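Local coordinates for protein endolysin (Escherichia coli O157 typing phage 15, PDB 7M5I) that probably cleaves the beta-1,4 glycosidic bonds of host peptidoglycan, as a glycosyl hydrolase family 24 lysozyme that assists phage release by cell lysis, at residues Q62-D67 and E94-G99; A73-A78 and T101-S106. All coordinates share one frame; numbering follows the deposited sequence.

Overall arrangement
From the N terminus the chain first forms helix 11-21 and the short strands between residues 27 and 48, then enters the long helix 57-78, which supplies the first partner of both contacts. After a turn the chain continues as helix 85-98, whose C-terminal part meets residues 62-67 in contact 1. Helix 100-104 follows directly and closes contact 2 against residues 73-78. Because the segments alternate along the sequence, the two loops cross and neither nests in the other. Their centres lie about 13 Å apart, joined by Thr-95, whose OG1 packs 3.1 Å from Met-103 CG. Contact 1 sits near the predicted catalytic Glu-21; contact 2 fastens the far end of the long helix to helix 100-104.

Contact 1: Q62-D67 and E94-G99; sequences QYLLAD and ETYNIG
Tyr-96 reaches from helix 85-98 to Asp-67 and Leu-64 on helix 57-78; the nearest CA atoms, those of Tyr-96 and Asp-67, are 8.8 Å apart. With CG anti to the backbone N (chi1 -171°), CB and CG carry the ring outward, and touching begins at its far half. On one flank Tyr-96 CE1 comes 3.8 Å from Asp-67 O, which lies at the ring edge near its plane. On the other, Tyr-96 CE2 meets Leu-64 CD1 at 4.1 Å, approached obliquely. Tyr-96 CZ follows at 3.9 Å from Asp-67 CB. At the tip, Tyr-96 OH meets Leu-64 CD1 at 4.0 Å. Tyr-96 OH also lies 3.0 Å from Asp-67 CB, closer than normal packing, so its exact position is doubtful. The Asp-67 carboxylate is turned 26° from the ring plane; its OD2 lies 3.2 Å from Tyr-96 OH and is hydrogen-bonded to Thr-41 OG1. Phe-71 packs edge-to-face with the tyrosine ring, and Val-68 adds to the same helix surface. Leu-64 leans on Leu-14 and Lys-18 of helix 11-21, while the Tyr-96 side chain lies about 4 Å from that of Glu-21, the predicted proton donor/acceptor, placing the contact where helices 11-21, 57-78 and 85-98 converge.

Contact 2: A73-A78 and T101-S106; sequences AAVNKA and TAMQDS
The side chain of Met-103 is the bump of this contact, and the shallow hollow that receives it is formed on helix 57-78 by Ala-74, Val-75 and Ala-78. Met-103 starts out extended from its backbone N (chi1 174°), and the chain then bends twice (chi2 -83°, chi3 -68°), hooking the thioether over the small alanine side chains. Met-103 SD rests 3.5 Å from Ala-78 CB; Met-103 CE lies against the backbone, 3.6 Å from Ala-74 O. Further walls of the seat come from Ala-74 CB, 4.1 Å from Met-103 CE, and from Val-75 CG2, 4.2 Å from Met-103 CE; the valine crosses the methionine at a slant. Two alanines, each with only a methyl side chain, one helical turn apart, thus keep the surface low where the sulfur and methyl lie, whereas the branched valine rises beside them. The backbones draw together toward the end of the helix, where Ala-78 CA is 6.3 Å from Gln-104 CA.

At the margin of this apolar patch a water spans the two helices, donating to Ala-74 O and accepting from Gln-104 NE2, each at 2.8 Å. The carbonyl O of Met-103 is gripped twice by Ser-106, through its backbone N and through Ser-106 OG at 2.7 Å; the same OG accepts from Ile-109 N as the N-cap of helix 107-113. This fixes the turn just after the methionine.

Met-103 also touches Thr-95, Phe-108 and Ile-109, and Ala-78 O accepts from Asn-113 ND2. The packing is consistent with the helical lobe of the phage-type lysozyme fold, in which short helices gather round the C-terminal end of a long helix, as in T4 lysozyme.

Contact 1: Q62-D67 and E94-G99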
ATOM      1  N   GLN A  62      13.904  -0.319  -7.451  1.00 26.00           N
ATOM      2  CA  GLN A  62      14.780   0.277  -6.391  1.00 29.11           C
ATOM      3  C   GLN A  62      14.001   1.375  -5.656  1.00 28.46           C
ATOM      4  O   GLN A  62      14.028   1.412  -4.382  1.00 28.33           O
ATOM      5  CB  GLN A  62      16.111   0.707  -7.009  1.00 34.60           C
ATOM      6  CG  GLN A  62      16.969   1.629  -6.147  1.00 42.62           C
ATOM      7  CD  GLN A  62      18.152   2.224  -6.908  1.00 54.58           C
ATOM      8  OE1 GLN A  62      18.618   1.667  -7.921  1.00 58.42           O
ATOM      9  NE2 GLN A  62      18.678   3.361  -6.427  1.00 56.35           N
ATOM     10  N   TYR A  63      13.336   2.271  -6.398  1.00 26.25           N
ATOM     11  CA  TYR A  63      12.645   3.421  -5.791  1.00 25.78           C
ATOM     12  C   TYR A  63      11.454   2.921  -4.988  1.00 26.66           C
ATOM     13  O   TYR A  63      11.160   3.506  -3.932  1.00 29.48           O
ATOM     14  CB  TYR A  63      12.236   4.433  -6.865  1.00 26.16           C
ATOM     15  CG  TYR A  63      13.380   4.964  -7.675  1.00 26.74           C
ATOM     16  CD1 TYR A  63      14.658   5.066  -7.164  1.00 32.30           C
ATOM     17  CD2 TYR A  63      13.166   5.366  -8.973  1.00 27.14           C
ATOM     18  CE1 TYR A  63      15.723   5.494  -7.939  1.00 34.59           C
ATOM     19  CE2 TYR A  63      14.210   5.820  -9.762  1.00 28.84           C
ATOM     20  CZ  TYR A  63      15.472   5.924  -9.231  1.00 32.49           C
ATOM     21  OH  TYR A  63      16.516   6.397  -9.974  1.00 38.22           O
ATOM     22  N   LEU A  64      10.762   1.906  -5.460  1.00 24.09           N
ATOM     23  CA  LEU A  64       9.550   1.378  -4.769  1.00 25.33           C
ATOM     24  C   LEU A  64      10.032   0.730  -3.445  1.00 25.52           C
ATOM     25  O   LEU A  64       9.398   1.004  -2.375  1.00 26.88           O
ATOM     26  CB  LEU A  64       8.797   0.371  -5.619  1.00 24.99           C
ATOM     27  CG  LEU A  64       7.600  -0.290  -4.927  1.00 24.93           C
ATOM     28  CD1 LEU A  64       6.522   0.736  -4.633  1.00 27.69           C
ATOM     29  CD2 LEU A  64       7.055  -1.426  -5.783  1.00 25.19           C
ATOM     30  N   LEU A  65      11.100  -0.044  -3.481  1.00 27.08           N
ATOM     31  CA  LEU A  65      11.682  -0.654  -2.253  1.00 30.22           C
ATOM     32  C   LEU A  65      12.020   0.442  -1.227  1.00 31.80           C
ATOM     33  O   LEU A  65      11.712   0.235  -0.034  1.00 31.11           O
ATOM     34  CB  LEU A  65      12.911  -1.489  -2.592  1.00 30.36           C
ATOM     35  CG  LEU A  65      12.623  -2.819  -3.287  1.00 31.52           C
ATOM     36  CD1 LEU A  65      13.912  -3.461  -3.757  1.00 33.64           C
ATOM     37  CD2 LEU A  65      11.814  -3.739  -2.387  1.00 33.34           C
ATOM     38  N   ALA A  66      12.590   1.548  -1.671  1.00 32.32           N
ATOM     39  CA  ALA A  66      13.009   2.633  -0.753  1.00 34.00           C
ATOM     40  C   ALA A  66      11.729   3.286  -0.197  1.00 35.18           C
ATOM     41  O   ALA A  66      11.699   3.542   1.014  1.00 40.43           O
ATOM     42  CB  ALA A  66      13.865   3.637  -1.463  1.00 35.07           C
ATOM     43  N   ASP A  67      10.722   3.509  -1.053  1.00 34.51           N
ATOM     44  CA  ASP A  67       9.419   4.143  -0.730  1.00 37.07           C
ATOM     45  C   ASP A  67       8.715   3.316   0.377  1.00 36.36           C
ATOM     46  O   ASP A  67       8.078   3.941   1.281  1.00 36.61           O
ATOM     47  CB  ASP A  67       8.449   4.153  -1.911  1.00 39.50           C
ATOM     48  CG  ASP A  67       8.676   5.132  -3.065  1.00 43.66           C
ATOM     49  OD1 ASP A  67       9.418   6.129  -2.817  1.00 37.68           O
ATOM     50  OD2 ASP A  67       8.117   4.823  -4.264  1.00 39.99           O
ATOM     51  N   GLU A  94      -2.044  -1.960   2.000  1.00 24.55           N
ATOM     52  CA  GLU A  94      -3.121  -1.008   2.327  1.00 26.26           C
ATOM     53  C   GLU A  94      -2.529   0.230   3.012  1.00 27.18           C
ATOM     54  O   GLU A  94      -2.956   1.393   2.649  1.00 27.93           O
ATOM     55  CB  GLU A  94      -4.221  -1.642   3.166  1.00 26.08           C
ATOM     56  CG  GLU A  94      -5.323  -0.659   3.494  1.00 25.98           C
ATOM     57  CD  GLU A  94      -6.710  -1.184   3.701  1.00 28.88           C
ATOM     58  OE1 GLU A  94      -7.634  -0.379   4.016  1.00 28.72           O
ATOM     59  OE2 GLU A  94      -6.912  -2.385   3.483  1.00 30.94           O
ATOM     60  N   THR A  95      -1.588   0.035   3.944  1.00 26.50           N
ATOM     61  CA  THR A  95      -0.987   1.173   4.672  1.00 28.69           C
ATOM     62  C   THR A  95      -0.217   2.064   3.677  1.00 29.46           C
ATOM     63  O   THR A  95      -0.244   3.290   3.844  1.00 29.41           O
ATOM     64  CB  THR A  95      -0.055   0.678   5.796  1.00 31.05           C
ATOM     65  OG1 THR A  95      -0.824  -0.170   6.635  1.00 29.51           O
ATOM     66  CG2 THR A  95       0.519   1.810   6.606  1.00 32.06           C
ATOM     67  N   TYR A  96       0.426   1.467   2.691  1.00 28.30           N
ATOM     68  CA  TYR A  96       1.181   2.196   1.657  1.00 28.64           C
ATOM     69  C   TYR A  96       0.258   3.156   0.895  1.00 31.52           C
ATOM     70  O   TYR A  96       0.707   4.223   0.403  1.00 30.70           O
ATOM     71  CB  TYR A  96       1.849   1.206   0.709  1.00 28.94           C
ATOM     72  CG  TYR A  96       2.798   1.900  -0.233  1.00 32.38           C
ATOM     73  CD1 TYR A  96       3.839   2.645   0.304  1.00 35.40           C
ATOM     74  CD2 TYR A  96       2.670   1.852  -1.605  1.00 33.81           C
ATOM     75  CE1 TYR A  96       4.742   3.306  -0.507  1.00 41.66           C
ATOM     76  CE2 TYR A  96       3.565   2.501  -2.440  1.00 33.58           C
ATOM     77  CZ  TYR A  96       4.611   3.227  -1.891  1.00 39.11           C
ATOM     78  OH  TYR A  96       5.488   3.987  -2.618  1.00 38.03           O
ATOM     79  N   ASN A  97      -1.021   2.821   0.810  1.00 29.11           N
ATOM     80  CA  ASN A  97      -2.040   3.633   0.102  1.00 31.04           C
ATOM     81  C   ASN A  97      -2.692   4.612   1.067  1.00 32.20           C
ATOM     82  O   ASN A  97      -2.832   5.813   0.731  1.00 31.31           O
ATOM     83  CB  ASN A  97      -3.008   2.680  -0.602  1.00 30.66           C
ATOM     84  CG  ASN A  97      -4.153   3.382  -1.296  1.00 34.27           C
ATOM     85  OD1 ASN A  97      -5.297   3.175  -0.958  1.00 33.75           O
ATOM     86  ND2 ASN A  97      -3.823   4.313  -2.185  1.00 36.07           N
ATOM     87  N   ILE A  98      -3.106   4.197   2.254  1.00 29.33           N
ATOM     88  CA  ILE A  98      -3.904   5.090   3.133  1.00 31.67           C
ATOM     89  C   ILE A  98      -2.993   5.949   4.035  1.00 30.69           C
ATOM     90  O   ILE A  98      -3.478   6.978   4.532  1.00 32.60           O
ATOM     91  CB  ILE A  98      -4.974   4.349   3.941  1.00 31.28           C
ATOM     92  CG1 ILE A  98      -4.359   3.476   5.049  1.00 30.84           C
ATOM     93  CG2 ILE A  98      -5.893   3.584   3.015  1.00 33.93           C
ATOM     94  CD1 ILE A  98      -5.354   2.865   5.950  1.00 32.19           C
ATOM     95  N   GLY A  99      -1.748   5.553   4.207  1.00 31.75           N
ATOM     96  CA  GLY A  99      -0.745   6.216   5.048  1.00 33.65           C
ATOM     97  C   GLY A  99      -0.690   5.635   6.461  1.00 33.96           C
ATOM     98  O   GLY A  99      -1.662   4.983   6.916  1.00 33.37           O
TER

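Contact 2: A73-A78 and T101-S106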
ATOM      1  N   ALA A  73       8.021  -0.697   8.337  1.00 33.61           N
ATOM      2  CA  ALA A  73       8.425  -0.397   9.730  1.00 35.75           C
ATOM      3  C   ALA A  73       7.158  -0.116  10.547  1.00 35.94           C
ATOM      4  O   ALA A  73       7.015  -0.644  11.665  1.00 36.29           O
ATOM      5  CB  ALA A  73       9.426   0.744   9.802  1.00 36.78           C
ATOM      6  N   ALA A  74       6.275   0.721  10.028  1.00 34.37           N
ATOM      7  CA  ALA A  74       5.073   1.160  10.759  1.00 36.18           C
ATOM      8  C   ALA A  74       4.150  -0.041  11.004  1.00 34.56           C
ATOM      9  O   ALA A  74       3.500  -0.104  12.084  1.00 35.64           O
ATOM     10  CB  ALA A  74       4.352   2.262   9.997  1.00 34.89           C
ATOM     11  N   VAL A  75       3.983  -0.913  10.027  1.00 32.13           N
ATOM     12  CA  VAL A  75       3.072  -2.074  10.235  1.00 32.56           C
ATOM     13  C   VAL A  75       3.690  -2.990  11.320  1.00 34.39           C
ATOM     14  O   VAL A  75       2.944  -3.458  12.204  1.00 35.10           O
ATOM     15  CB  VAL A  75       2.741  -2.783   8.914  1.00 30.01           C
ATOM     16  CG1 VAL A  75       1.946  -4.058   9.143  1.00 31.46           C
ATOM     17  CG2 VAL A  75       1.960  -1.843   8.012  1.00 30.61           C
ATOM     18  N   ASN A  76       4.999  -3.241  11.259  1.00 33.61           N
ATOM     19  CA  ASN A  76       5.729  -4.006  12.295  1.00 36.74           C
ATOM     20  C   ASN A  76       5.373  -3.436  13.670  1.00 39.54           C
ATOM     21  O   ASN A  76       5.071  -4.212  14.589  1.00 40.71           O
ATOM     22  CB  ASN A  76       7.236  -4.040  12.018  1.00 37.82           C
ATOM     23  CG  ASN A  76       7.630  -5.183  11.096  1.00 38.68           C
ATOM     24  OD1 ASN A  76       7.167  -6.305  11.286  1.00 40.81           O
ATOM     25  ND2 ASN A  76       8.482  -4.941  10.115  1.00 36.46           N
ATOM     26  N   LYS A  77       5.444  -2.120  13.844  1.00 40.88           N
ATOM     27  CA  LYS A  77       5.235  -1.475  15.162  1.00 44.16           C
ATOM     28  C   LYS A  77       3.759  -1.526  15.571  1.00 42.24           C
ATOM     29  O   LYS A  77       3.505  -1.686  16.763  1.00 41.97           O
ATOM     30  CB  LYS A  77       5.780  -0.049  15.114  1.00 48.97           C
ATOM     31  CG  LYS A  77       7.302   0.036  15.107  1.00 56.08           C
ATOM     32  CD  LYS A  77       7.854   1.155  14.210  1.00 61.96           C
ATOM     33  CE  LYS A  77       9.360   1.315  14.235  1.00 65.25           C
ATOM     34  NZ  LYS A  77       9.802   1.836  15.555  1.00 72.97           N
ATOM     35  N   ALA A  78       2.815  -1.496  14.636  1.00 40.91           N
ATOM     36  CA  ALA A  78       1.360  -1.493  14.929  1.00 41.05           C
ATOM     37  C   ALA A  78       0.834  -2.901  15.271  1.00 39.20           C
ATOM     38  O   ALA A  78      -0.122  -3.005  16.010  1.00 40.17           O
ATOM     39  CB  ALA A  78       0.607  -0.915  13.802  1.00 39.44           C
ATOM     40  N   THR A 101      -0.608   7.140   9.684  1.00 39.55           N
ATOM     41  CA  THR A 101      -1.564   7.600  10.713  1.00 43.89           C
ATOM     42  C   THR A 101      -2.924   6.922  10.550  1.00 40.96           C
ATOM     43  O   THR A 101      -3.492   6.497  11.595  1.00 41.21           O
ATOM     44  CB  THR A 101      -1.713   9.122  10.763  1.00 44.19           C
ATOM     45  OG1 THR A 101      -0.453   9.584  11.226  1.00 48.13           O
ATOM     46  CG2 THR A 101      -2.806   9.537  11.714  1.00 48.26           C
ATOM     47  N   ALA A 102      -3.407   6.761   9.313  1.00 38.16           N
ATOM     48  CA  ALA A 102      -4.751   6.199   9.076  1.00 36.06           C
ATOM     49  C   ALA A 102      -4.734   4.735   9.542  1.00 35.12           C
ATOM     50  O   ALA A 102      -5.715   4.292  10.150  1.00 34.14           O
ATOM     51  CB  ALA A 102      -5.065   6.289   7.601  1.00 34.47           C
ATOM     52  N   MET A 103      -3.681   4.008   9.175  1.00 34.49           N
ATOM     53  CA  MET A 103      -3.541   2.576   9.584  1.00 33.75           C
ATOM     54  C   MET A 103      -3.480   2.509  11.109  1.00 35.38           C
ATOM     55  O   MET A 103      -4.169   1.659  11.704  1.00 36.14           O
ATOM     56  CB  MET A 103      -2.293   1.959   8.961  1.00 32.59           C
ATOM     57  CG  MET A 103      -1.992   0.540   9.449  1.00 31.76           C
ATOM     58  SD  MET A 103      -1.096   0.458  11.019  1.00 36.20           S
ATOM     59  CE  MET A 103       0.492   1.105  10.551  1.00 34.11           C
ATOM     60  N   GLN A 104      -2.675   3.358  11.739  1.00 38.67           N
ATOM     61  CA  GLN A 104      -2.425   3.262  13.213  1.00 41.86           C
ATOM     62  C   GLN A 104      -3.731   3.382  13.998  1.00 43.60           C
ATOM     63  O   GLN A 104      -3.885   2.713  15.027  1.00 43.57           O
ATOM     64  CB  GLN A 104      -1.413   4.297  13.669  1.00 44.88           C
ATOM     65  CG  GLN A 104      -0.007   3.952  13.231  1.00 46.69           C
ATOM     66  CD  GLN A 104       0.932   5.094  13.491  1.00 50.45           C
ATOM     67  OE1 GLN A 104       0.500   6.232  13.696  1.00 51.53           O
ATOM     68  NE2 GLN A 104       2.224   4.781  13.450  1.00 50.72           N
ATOM     69  N   ASP A 105      -4.635   4.235  13.550  1.00 45.12           N
ATOM     70  CA  ASP A 105      -5.889   4.572  14.256  1.00 49.35           C
ATOM     71  C   ASP A 105      -7.062   3.784  13.681  1.00 44.53           C
ATOM     72  O   ASP A 105      -8.165   4.001  14.169  1.00 45.05           O
ATOM     73  CB  ASP A 105      -6.118   6.087  14.222  1.00 55.22           C
ATOM     74  CG  ASP A 105      -5.052   6.883  14.948  1.00 63.96           C
ATOM     75  OD1 ASP A 105      -4.336   6.296  15.793  1.00 67.17           O
ATOM     76  OD2 ASP A 105      -4.961   8.117  14.688  1.00 77.46           O
ATOM     77  N   SER A 106      -6.829   2.857  12.754  1.00 41.27           N
ATOM     78  CA  SER A 106      -7.888   2.131  12.005  1.00 39.57           C
ATOM     79  C   SER A 106      -8.595   1.109  12.897  1.00 39.71           C
ATOM     80  O   SER A 106      -7.969   0.550  13.775  1.00 42.34           O
ATOM     81  CB  SER A 106      -7.322   1.447  10.778  1.00 38.52           C
ATOM     82  OG  SER A 106      -6.438   0.375  11.120  1.00 35.07           O
TER
HETATM   83  O   HOH W   1       3.138   2.128  13.674  1.00 37.29           O